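Local coordinates for fucolectin-related protein (Streptococcus pneumoniae, PDB 2WMF) that probably hydrolyses host blood-group carbohydrate antigens, as the catalytic module of a family 98 glycoside hydrolase, at residues T127-Q138 and K165-A175; A438-M447 and L458-T466. All blocks are in the same frame, centred on the assembly; numbering follows the deposited sequence.

Interaction 1 of 2, residues T127-Q138 and K165-A175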
loop_
_atom_site.group_PDB
_atom_site.type_symbol
_atom_site.label_atom_id
_atom_site.label_comp_id
_atom_site.label_asym_id
_atom_site.label_seq_id
_atom_site.Cartn_x
_atom_site.Cartn_y
_atom_site.Cartn_z
ATOM N N THR A 127 -2.464 -24.152 -13.862
ATOM C CA THR A 127 -1.485 -23.096 -14.128
ATOM C C THR A 127 -0.201 -23.739 -14.639
ATOM O O THR A 127 -0.097 -24.983 -14.649
ATOM C CB THR A 127 -1.245 -22.278 -12.853
ATOM O OG1 THR A 127 -1.021 -23.159 -11.731
ATOM C CG2 THR A 127 -2.492 -21.373 -12.597
ATOM N N VAL A 128 0.768 -22.923 -15.040
ATOM C CA VAL A 128 1.991 -23.447 -15.675
ATOM C C VAL A 128 2.709 -24.403 -14.742
ATOM O O VAL A 128 2.712 -24.229 -13.501
ATOM C CB VAL A 128 2.950 -22.318 -16.198
ATOM C CG1 VAL A 128 2.307 -21.576 -17.372
ATOM C CG2 VAL A 128 3.346 -21.370 -15.087
ATOM N N PRO A 129 3.292 -25.473 -15.315
ATOM C CA PRO A 129 3.980 -26.433 -14.447
ATOM C C PRO A 129 5.160 -25.862 -13.672
ATOM O O PRO A 129 5.871 -25.029 -14.200
ATOM C CB PRO A 129 4.492 -27.483 -15.454
ATOM C CG PRO A 129 3.607 -27.361 -16.649
ATOM C CD PRO A 129 3.306 -25.895 -16.733
ATOM N N PRO A 130 5.366 -26.308 -12.437
ATOM C CA PRO A 130 6.588 -25.868 -11.740
ATOM C C PRO A 130 7.892 -26.139 -12.507
ATOM O O PRO A 130 8.825 -25.339 -12.456
ATOM C CB PRO A 130 6.551 -26.663 -10.422
ATOM C CG PRO A 130 5.107 -26.963 -10.192
ATOM C CD PRO A 130 4.504 -27.131 -11.564
ATOM N N GLU A 131 7.951 -27.271 -13.202
ATOM C CA GLU A 131 9.106 -27.582 -14.050
ATOM C C GLU A 131 9.363 -26.502 -15.143
ATOM O O GLU A 131 10.529 -26.153 -15.436
ATOM C CB GLU A 131 8.860 -28.953 -14.670
ATOM C CG GLU A 131 8.751 -30.128 -13.654
ATOM C CD GLU A 131 7.420 -30.259 -12.846
ATOM O OE1 GLU A 131 6.375 -29.621 -13.165
ATOM O OE2 GLU A 131 7.446 -31.045 -11.844
ATOM N N TRP A 132 8.290 -25.973 -15.745
ATOM C CA TRP A 132 8.395 -24.897 -16.724
ATOM C C TRP A 132 8.937 -23.620 -16.092
ATOM O O TRP A 132 9.806 -22.948 -16.646
ATOM C CB TRP A 132 7.048 -24.624 -17.412
ATOM C CG TRP A 132 7.052 -23.489 -18.399
ATOM C CD1 TRP A 132 7.283 -23.559 -19.745
ATOM C CD2 TRP A 132 6.823 -22.096 -18.111
ATOM N NE1 TRP A 132 7.190 -22.315 -20.307
ATOM C CE2 TRP A 132 6.930 -21.391 -19.334
ATOM C CE3 TRP A 132 6.531 -21.380 -16.938
ATOM C CZ2 TRP A 132 6.781 -20.009 -19.416
ATOM C CZ3 TRP A 132 6.392 -20.026 -17.023
ATOM C CH2 TRP A 132 6.489 -19.346 -18.244
ATOM N N LEU A 133 8.445 -23.280 -14.919
ATOM C CA LEU A 133 8.957 -22.098 -14.225
ATOM C C LEU A 133 10.459 -22.251 -13.881
ATOM O O LEU A 133 11.251 -21.303 -14.039
ATOM C CB LEU A 133 8.160 -21.850 -12.948
ATOM C CG LEU A 133 8.575 -20.655 -12.100
ATOM C CD1 LEU A 133 8.444 -19.370 -12.899
ATOM C CD2 LEU A 133 7.779 -20.602 -10.765
ATOM N N ASP A 134 10.819 -23.443 -13.389
ATOM C CA ASP A 134 12.217 -23.796 -13.058
ATOM C C ASP A 134 13.127 -23.498 -14.287
ATOM O O ASP A 134 14.150 -22.819 -14.169
ATOM C CB ASP A 134 12.268 -25.262 -12.621
ATOM C CG ASP A 134 13.646 -25.713 -12.139
ATOM O OD1 ASP A 134 14.616 -25.572 -12.906
ATOM O OD2 ASP A 134 13.728 -26.158 -10.982
ATOM N N GLU A 135 12.684 -23.939 -15.467
ATOM C CA GLU A 135 13.386 -23.694 -16.739
ATOM C C GLU A 135 13.532 -22.214 -17.020
ATOM O O GLU A 135 14.578 -21.763 -17.463
ATOM C CB GLU A 135 12.647 -24.380 -17.902
ATOM C CG GLU A 135 12.765 -25.883 -17.847
ATOM C CD GLU A 135 11.828 -26.600 -18.837
ATOM O OE1 GLU A 135 10.985 -25.939 -19.507
ATOM O OE2 GLU A 135 11.931 -27.857 -18.925
ATOM N N GLN A 136 12.479 -21.442 -16.758
ATOM C CA GLN A 136 12.553 -20.025 -17.000
ATOM C C GLN A 136 13.550 -19.328 -16.057
ATOM O O GLN A 136 14.288 -18.456 -16.508
ATOM C CB GLN A 136 11.170 -19.345 -16.977
ATOM C CG GLN A 136 10.078 -20.000 -17.825
ATOM C CD GLN A 136 10.591 -20.547 -19.167
ATOM O OE1 GLN A 136 11.219 -19.813 -19.961
ATOM N NE2 GLN A 136 10.362 -21.839 -19.409
ATOM N N PHE A 137 13.594 -19.730 -14.783
ATOM C CA PHE A 137 14.591 -19.178 -13.853
ATOM C C PHE A 137 16.026 -19.496 -14.323
ATOM O O PHE A 137 16.912 -18.672 -14.193
ATOM C CB PHE A 137 14.404 -19.725 -12.441
ATOM C CG PHE A 137 13.297 -19.083 -11.642
ATOM C CD1 PHE A 137 13.249 -17.708 -11.482
ATOM C CD2 PHE A 137 12.365 -19.876 -10.966
ATOM C CE1 PHE A 137 12.236 -17.093 -10.698
ATOM C CE2 PHE A 137 11.374 -19.275 -10.179
ATOM C CZ PHE A 137 11.320 -17.870 -10.049
ATOM N N GLN A 138 16.217 -20.692 -14.867
ATOM C CA GLN A 138 17.549 -21.081 -15.342
ATOM C C GLN A 138 17.986 -20.176 -16.486
ATOM O O GLN A 138 19.157 -19.799 -16.592
ATOM C CB GLN A 138 17.544 -22.526 -15.827
ATOM C CG GLN A 138 17.374 -23.542 -14.762
ATOM C CD GLN A 138 17.337 -24.944 -15.363
ATOM O OE1 GLN A 138 18.296 -25.336 -16.055
ATOM N NE2 GLN A 138 16.230 -25.696 -15.146
ATOM N N LYS A 165 4.322 -25.215 -3.901
ATOM C CA LYS A 165 5.251 -25.818 -4.870
ATOM C C LYS A 165 5.994 -24.724 -5.623
ATOM O O LYS A 165 7.212 -24.818 -5.837
ATOM C CB LYS A 165 4.523 -26.724 -5.848
ATOM C CG LYS A 165 5.465 -27.423 -6.810
ATOM C CD LYS A 165 6.329 -28.546 -6.159
ATOM C CE LYS A 165 7.635 -28.697 -6.887
ATOM N NZ LYS A 165 8.471 -27.505 -6.507
ATOM N N TYR A 166 5.290 -23.682 -6.040
ATOM C CA TYR A 166 5.985 -22.593 -6.732
ATOM C C TYR A 166 6.977 -21.869 -5.813
ATOM O O TYR A 166 8.093 -21.502 -6.253
ATOM C CB TYR A 166 5.009 -21.583 -7.304
ATOM C CG TYR A 166 4.144 -22.061 -8.467
ATOM C CD1 TYR A 166 4.709 -22.622 -9.639
ATOM C CD2 TYR A 166 2.775 -21.909 -8.406
ATOM C CE1 TYR A 166 3.890 -23.018 -10.694
ATOM C CE2 TYR A 166 1.972 -22.262 -9.436
ATOM C CZ TYR A 166 2.508 -22.836 -10.581
ATOM O OH TYR A 166 1.642 -23.187 -11.597
ATOM N N LEU A 167 6.601 -21.696 -4.548
ATOM C CA LEU A 167 7.506 -21.089 -3.563
ATOM C C LEU A 167 8.829 -21.906 -3.471
ATOM O O LEU A 167 9.914 -21.334 -3.379
ATOM C CB LEU A 167 6.786 -20.980 -2.213
ATOM C CG LEU A 167 7.611 -20.519 -0.994
ATOM C CD1 LEU A 167 8.272 -19.140 -1.217
ATOM C CD2 LEU A 167 6.692 -20.548 0.269
ATOM N N GLU A 168 8.719 -23.233 -3.433
ATOM C CA GLU A 168 9.905 -24.113 -3.413
ATOM C C GLU A 168 10.804 -23.871 -4.628
ATOM O O GLU A 168 12.018 -23.725 -4.494
ATOM C CB GLU A 168 9.437 -25.565 -3.353
ATOM C CG GLU A 168 10.547 -26.548 -3.376
ATOM C CD GLU A 168 10.054 -27.985 -3.170
ATOM O OE1 GLU A 168 8.837 -28.260 -3.239
ATOM O OE2 GLU A 168 10.913 -28.847 -2.921
ATOM N N VAL A 169 10.204 -23.755 -5.805
ATOM C CA VAL A 169 10.971 -23.443 -7.022
ATOM C C VAL A 169 11.653 -22.068 -6.873
ATOM O O VAL A 169 12.819 -21.892 -7.224
ATOM C CB VAL A 169 10.125 -23.444 -8.310
ATOM C CG1 VAL A 169 10.998 -23.107 -9.557
ATOM C CG2 VAL A 169 9.438 -24.798 -8.565
ATOM N N CYS A 170 10.913 -21.079 -6.373
ATOM C CA CYS A 170 11.491 -19.780 -6.124
ATOM C C CYS A 170 12.711 -19.878 -5.221
ATOM O O CYS A 170 13.722 -19.250 -5.481
ATOM C CB CYS A 170 10.439 -18.835 -5.523
ATOM S SG CYS A 170 9.195 -18.286 -6.755
ATOM N N ALA A 171 12.603 -20.662 -4.151
ATOM C CA ALA A 171 13.696 -20.777 -3.165
ATOM C C ALA A 171 14.948 -21.376 -3.815
ATOM O O ALA A 171 16.081 -21.031 -3.439
ATOM C CB ALA A 171 13.242 -21.619 -1.941
ATOM N N LYS A 172 14.742 -22.261 -4.775
ATOM C CA LYS A 172 15.859 -22.902 -5.484
ATOM C C LYS A 172 16.724 -21.870 -6.224
ATOM O O LYS A 172 17.962 -22.036 -6.385
ATOM C CB LYS A 172 15.292 -23.972 -6.407
ATOM C CG LYS A 172 16.301 -24.696 -7.253
ATOM C CD LYS A 172 15.664 -25.878 -8.032
ATOM C CE LYS A 172 16.603 -26.423 -9.109
ATOM N NZ LYS A 172 15.944 -27.390 -9.998
ATOM N N TYR A 173 16.084 -20.792 -6.681
ATOM C CA TYR A 173 16.713 -19.813 -7.553
ATOM C C TYR A 173 16.884 -18.431 -6.906
ATOM O O TYR A 173 17.211 -17.488 -7.595
ATOM C CB TYR A 173 15.916 -19.707 -8.884
ATOM C CG TYR A 173 16.070 -20.965 -9.745
ATOM C CD1 TYR A 173 17.236 -21.158 -10.478
ATOM C CD2 TYR A 173 15.116 -21.980 -9.737
ATOM C CE1 TYR A 173 17.431 -22.320 -11.227
ATOM C CE2 TYR A 173 15.288 -23.149 -10.478
ATOM C CZ TYR A 173 16.450 -23.324 -11.219
ATOM O OH TYR A 173 16.712 -24.474 -11.977
ATOM N N GLY A 174 16.640 -18.308 -5.598
ATOM C CA GLY A 174 16.794 -17.028 -4.920
ATOM C C GLY A 174 15.738 -16.004 -5.289
ATOM O O GLY A 174 15.950 -14.804 -5.136
ATOM N N ALA A 175 14.597 -16.506 -5.762
ATOM C CA ALA A 175 13.519 -15.673 -6.225
ATOM C C ALA A 175 12.450 -15.469 -5.152
ATOM O O ALA A 175 12.515 -16.077 -4.062
ATOM C CB ALA A 175 12.914 -16.290 -7.486
#

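Interaction 2 of 2, residues A438-M447 and L458-T466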
loop_
_atom_site.group_PDB
_atom_site.type_symbol
_atom_site.label_atom_id
_atom_site.label_comp_id
_atom_site.label_asym_id
_atom_site.label_seq_id
_atom_site.Cartn_x
_atom_site.Cartn_y
_atom_site.Cartn_z
ATOM N N ALA A 438 -12.212 9.653 4.028
ATOM C CA ALA A 438 -11.970 9.181 2.652
ATOM C C ALA A 438 -12.750 9.991 1.626
ATOM O O ALA A 438 -12.229 10.314 0.537
ATOM C CB ALA A 438 -12.300 7.658 2.492
ATOM N N ASN A 439 -14.032 10.275 1.926
ATOM C CA ASN A 439 -14.870 10.914 0.886
ATOM C C ASN A 439 -15.925 11.877 1.456
ATOM O O ASN A 439 -16.994 12.046 0.868
ATOM C CB ASN A 439 -15.545 9.853 0.033
ATOM C CG ASN A 439 -15.928 10.367 -1.384
ATOM O OD1 ASN A 439 -15.285 11.288 -1.957
ATOM N ND2 ASN A 439 -16.978 9.750 -1.973
ATOM N N ILE A 440 -15.558 12.530 2.556
ATOM C CA ILE A 440 -16.338 13.555 3.236
ATOM C C ILE A 440 -15.416 14.763 3.397
ATOM O O ILE A 440 -14.303 14.601 3.877
ATOM C CB ILE A 440 -16.816 13.045 4.580
ATOM C CG1 ILE A 440 -17.933 12.035 4.363
ATOM C CG2 ILE A 440 -17.222 14.237 5.453
ATOM C CD1 ILE A 440 -19.273 12.632 4.116
ATOM N N ASN A 441 -15.877 15.952 3.038
ATOM C CA ASN A 441 -15.043 17.103 2.957
ATOM C C ASN A 441 -15.003 17.897 4.260
ATOM O O ASN A 441 -15.613 18.963 4.381
ATOM C CB ASN A 441 -15.473 17.997 1.758
ATOM C CG ASN A 441 -14.469 19.097 1.481
ATOM O OD1 ASN A 441 -13.345 19.075 2.009
ATOM N ND2 ASN A 441 -14.853 20.041 0.628
ATOM N N LYS A 442 -14.268 17.367 5.244
ATOM C CA LYS A 442 -14.186 17.938 6.586
ATOM C C LYS A 442 -12.751 17.872 7.096
ATOM O O LYS A 442 -12.088 16.862 6.938
ATOM C CB LYS A 442 -15.133 17.240 7.583
ATOM C CG LYS A 442 -16.623 17.451 7.262
ATOM C CD LYS A 442 -17.150 18.867 7.585
ATOM C CE LYS A 442 -18.447 19.160 6.846
ATOM N NZ LYS A 442 -18.902 20.580 7.110
ATOM N N ASN A 443 -12.288 18.969 7.652
ATOM C CA ASN A 443 -10.923 19.044 8.189
ATOM C C ASN A 443 -10.800 18.335 9.518
ATOM O O ASN A 443 -11.777 18.174 10.240
ATOM C CB ASN A 443 -10.496 20.499 8.422
ATOM C CG ASN A 443 -10.098 21.227 7.140
ATOM O OD1 ASN A 443 -10.555 20.896 6.042
ATOM N ND2 ASN A 443 -9.180 22.220 7.287
ATOM N N GLN A 444 -9.571 17.898 9.826
ATOM C CA GLN A 444 -9.238 17.332 11.126
ATOM C C GLN A 444 -8.018 18.039 11.686
ATOM O O GLN A 444 -7.169 18.548 10.940
ATOM C CB GLN A 444 -9.040 15.821 11.042
ATOM C CG GLN A 444 -10.294 15.070 10.621
ATOM C CD GLN A 444 -10.075 13.556 10.427
ATOM O OE1 GLN A 444 -8.938 13.101 10.286
ATOM N NE2 GLN A 444 -11.174 12.787 10.367
ATOM N N GLN A 445 -7.922 17.991 13.010
ATOM C CA GLN A 445 -6.837 18.634 13.724
ATOM C C GLN A 445 -6.161 17.628 14.649
ATOM O O GLN A 445 -6.801 16.722 15.182
ATOM C CB GLN A 445 -7.341 19.834 14.542
ATOM C CG GLN A 445 -8.042 20.907 13.725
ATOM C CD GLN A 445 -9.459 20.544 13.295
ATOM O OE1 GLN A 445 -10.239 20.020 14.088
ATOM N NE2 GLN A 445 -9.818 20.892 12.037
ATOM N N VAL A 446 -4.839 17.810 14.801
ATOM C CA VAL A 446 -4.085 17.119 15.802
ATOM C C VAL A 446 -3.221 18.112 16.548
ATOM O O VAL A 446 -2.722 19.085 15.973
ATOM C CB VAL A 446 -3.224 15.962 15.210
ATOM C CG1 VAL A 446 -4.135 14.871 14.556
ATOM C CG2 VAL A 446 -2.157 16.407 14.232
ATOM N N MET A 447 -3.064 17.815 17.834
ATOM C CA MET A 447 -2.081 18.492 18.703
ATOM C C MET A 447 -1.161 17.395 19.202
ATOM O O MET A 447 -1.585 16.497 19.910
ATOM C CB MET A 447 -2.770 19.187 19.884
ATOM C CG MET A 447 -1.823 20.035 20.682
ATOM S SD MET A 447 -0.671 19.210 21.785
ATOM C CE MET A 447 -1.681 18.104 22.829
ATOM N N LEU A 458 3.333 20.500 18.531
ATOM C CA LEU A 458 3.144 20.854 17.126
ATOM C C LEU A 458 1.706 20.501 16.790
ATOM O O LEU A 458 1.255 19.383 17.017
ATOM C CB LEU A 458 4.154 20.091 16.261
ATOM C CG LEU A 458 4.184 20.344 14.766
ATOM C CD1 LEU A 458 5.548 19.959 14.197
ATOM C CD2 LEU A 458 3.107 19.541 14.033
ATOM N N SER A 459 0.967 21.476 16.309
ATOM C CA SER A 459 -0.379 21.214 15.828
ATOM C C SER A 459 -0.518 21.319 14.304
ATOM O O SER A 459 0.191 22.070 13.641
ATOM C CB SER A 459 -1.303 22.251 16.475
ATOM O OG SER A 459 -1.331 22.043 17.885
ATOM N N LEU A 460 -1.514 20.595 13.765
ATOM C CA LEU A 460 -1.831 20.632 12.342
ATOM C C LEU A 460 -3.347 20.697 12.142
ATOM O O LEU A 460 -4.117 19.992 12.853
ATOM C CB LEU A 460 -1.295 19.387 11.583
ATOM C CG LEU A 460 0.217 19.332 11.393
ATOM C CD1 LEU A 460 0.662 17.898 11.082
ATOM C CD2 LEU A 460 0.539 20.232 10.193
ATOM N N ASP A 461 -3.746 21.517 11.167
ATOM C CA ASP A 461 -5.098 21.546 10.632
ATOM C C ASP A 461 -4.958 21.057 9.211
ATOM O O ASP A 461 -4.207 21.642 8.408
ATOM C CB ASP A 461 -5.710 22.948 10.726
ATOM C CG ASP A 461 -7.160 23.007 10.282
ATOM O OD1 ASP A 461 -7.841 21.986 10.235
ATOM O OD2 ASP A 461 -7.620 24.145 9.987
ATOM N N LEU A 462 -5.691 19.959 8.931
ATOM C CA LEU A 462 -5.503 19.170 7.726
ATOM C C LEU A 462 -6.822 19.024 6.958
ATOM O O LEU A 462 -7.794 18.562 7.502
ATOM C CB LEU A 462 -5.076 17.752 8.060
ATOM C CG LEU A 462 -3.874 17.577 8.973
ATOM C CD1 LEU A 462 -3.984 16.301 9.849
ATOM C CD2 LEU A 462 -2.630 17.638 8.101
ATOM N N THR A 463 -6.819 19.401 5.695
ATOM C CA THR A 463 -7.955 19.120 4.847
ATOM C C THR A 463 -7.941 17.653 4.456
ATOM O O THR A 463 -6.903 16.975 4.583
ATOM C CB THR A 463 -7.991 19.995 3.571
ATOM O OG1 THR A 463 -6.949 19.598 2.656
ATOM C CG2 THR A 463 -7.898 21.502 3.875
ATOM N N PRO A 464 -9.079 17.137 3.961
ATOM C CA PRO A 464 -9.039 15.786 3.465
ATOM C C PRO A 464 -7.936 15.509 2.440
ATOM O O PRO A 464 -7.571 16.375 1.661
ATOM C CB PRO A 464 -10.435 15.582 2.861
ATOM C CG PRO A 464 -11.343 16.503 3.683
ATOM C CD PRO A 464 -10.457 17.715 3.941
ATOM N N HIS A 465 -7.433 14.279 2.460
ATOM C CA HIS A 465 -6.420 13.816 1.492
ATOM C C HIS A 465 -5.119 14.631 1.668
ATOM O O HIS A 465 -4.464 15.059 0.698
ATOM C CB HIS A 465 -6.962 13.824 0.065
ATOM C CG HIS A 465 -8.346 13.273 0.003
ATOM N ND1 HIS A 465 -9.405 13.973 -0.541
ATOM C CD2 HIS A 465 -8.852 12.116 0.485
ATOM C CE1 HIS A 465 -10.502 13.243 -0.412
ATOM N NE2 HIS A 465 -10.201 12.122 0.226
ATOM N N THR A 466 -4.786 14.827 2.944
ATOM C CA THR A 466 -3.519 15.433 3.365
ATOM C C THR A 466 -2.829 14.479 4.331
ATOM O O THR A 466 -3.450 14.032 5.294
ATOM C CB THR A 466 -3.710 16.819 4.083
ATOM O OG1 THR A 466 -4.475 17.670 3.235
ATOM C CG2 THR A 466 -2.344 17.489 4.336
#

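Interaction 1 of 2, residues T127-Q138 and K165-A175
With CG of Asp-134 anti to the backbone N (chi1 -175°) and CG of Tyr-173 anti to its own carbonyl carbon, the carboxylate and the phenol are brought together between two neighbouring outer helices of a (beta/alpha)8 barrel. The helix segments 130-138 and 165-172 run nearly parallel, their axes 9.8 Å apart and crossing at -21°, as expected of successive helices around such a barrel. Tyr-173 OH donates to Asp-134 OD1 over 2.5 Å, coming from above the carboxylate plane, which stands almost perpendicular to the ring. Gln-138 NE2 bonds to the same oxygen from within its own helix. The other oxygen, OD2, receives Lys-172 NZ on its syn lone pair in a 2.7 Å salt bridge; the carboxylate is therefore held at both oxygens, an arrangement that would favour its ionised form.

Deeper in the interface, Phe-137 lays its CB over the face of the Tyr-173 ring, 3.6 Å from the centroid, a CH-pi contact; the ring planes are only 24° from parallel, but the offset is too large for a real stack. Cys-170 SG and Val-169 CG1 approach the Phe-137 ring at its edge, the sulfur making a sulfur-aromatic contact. Val-169 itself is a knob seated among Pro-130, Leu-133, Asp-134 and Phe-137. On the far side of the 130-138 helix, Trp-132 meets Tyr-101 of helix 95-111. Just before helix 130-138, Tyr-166 OH lies 2.7 Å from Thr-127 OG1 and 2.4 Å from Val-128 O, the latter too short to take at face value; both partner oxygens lie in the ring plane, at its edge.

Interaction 2 of 2, residues A438-M447 and L458-T466
Asp-461 OD1 is gripped by two amides of the facing segment, Gln-445 NE2 at 2.9 Å and Asn-443 ND2 at 3.2 Å. They come from opposite faces of the carboxylate, each well above its plane, while the oxygen lies in or close to the plane of each donating amide. The Gln-445 bond is almost straight, 176° at the hydrogen. A bend at chi2 (76°) folds the Gln-445 chain back alongside Asp-461, whereas the Asn-443 side chain crosses that of Asp-461 at about a right angle. The pair of N-H donors would be expected to stabilise negative charge on this carboxylate.

Beneath this polar cluster the backbones form the antiparallel beta hairpin of strands 444-449 and 457-462, two adjacent strands of a larger antiparallel sheet in the C-terminal part of the chain. Gln-444 with Leu-462 and Val-446 with Leu-460 are hydrogen-bonded pairs, each closed by two N-H...O bonds; between them Gln-445 and Asp-461 make a non-hydrogen-bonded pair. Gln-444, Val-446, Leu-460 and Leu-462 occupy the sheet face opposite Asp-461. There Val-446 CG2 lies 4.1 Å from Leu-460 CB, and Ile-433 of strand 430-434 packs against both leucines. On the side of strand 444-449 away from its hairpin partner, Gln-445 N is hydrogen-bonded to Asp-421 OD1, and the Gln-445 backbone also bonds to Gly-422.

Past the strands the segments diverge into loops that still touch. The Pro-464 ring settles against the backbone around Lys-442, with CG 3.4 Å from Lys-442 O. Farther along, His-465 NE2 donates to Ala-438 O over 2.7 Å; the acceptor lies in the imidazole plane, but the donor stands 50° out of the carbonyl plane. His-465 ND1 is hydrogen-bonded to Arg-485 NH1.

In the fold
The two contacts lie on opposite sides of the chain's centre, about 34 Å apart at their nearest atoms, and share no helix or strand. Interaction 1 joins consecutive outer helices of the (beta/alpha)8 barrel. Side chains supply every donor across it, and the acceptors too, except the carbonyl of Val-128; an aromatic and aliphatic seam runs between a charged cluster and a phenol-to-loop contact. Interaction 2 joins neighbouring strands in the C-terminal region, where paired main-chain bonds set the register and a carboxylate-amide group lies on one face. Both are partly buried, through Leu-133 and Phe-137 in one and Val-446, Leu-460 and Leu-462 in the other. Segments 438-447 and 458-466 also touch the barrel region, through Phe-256 and Ser-273.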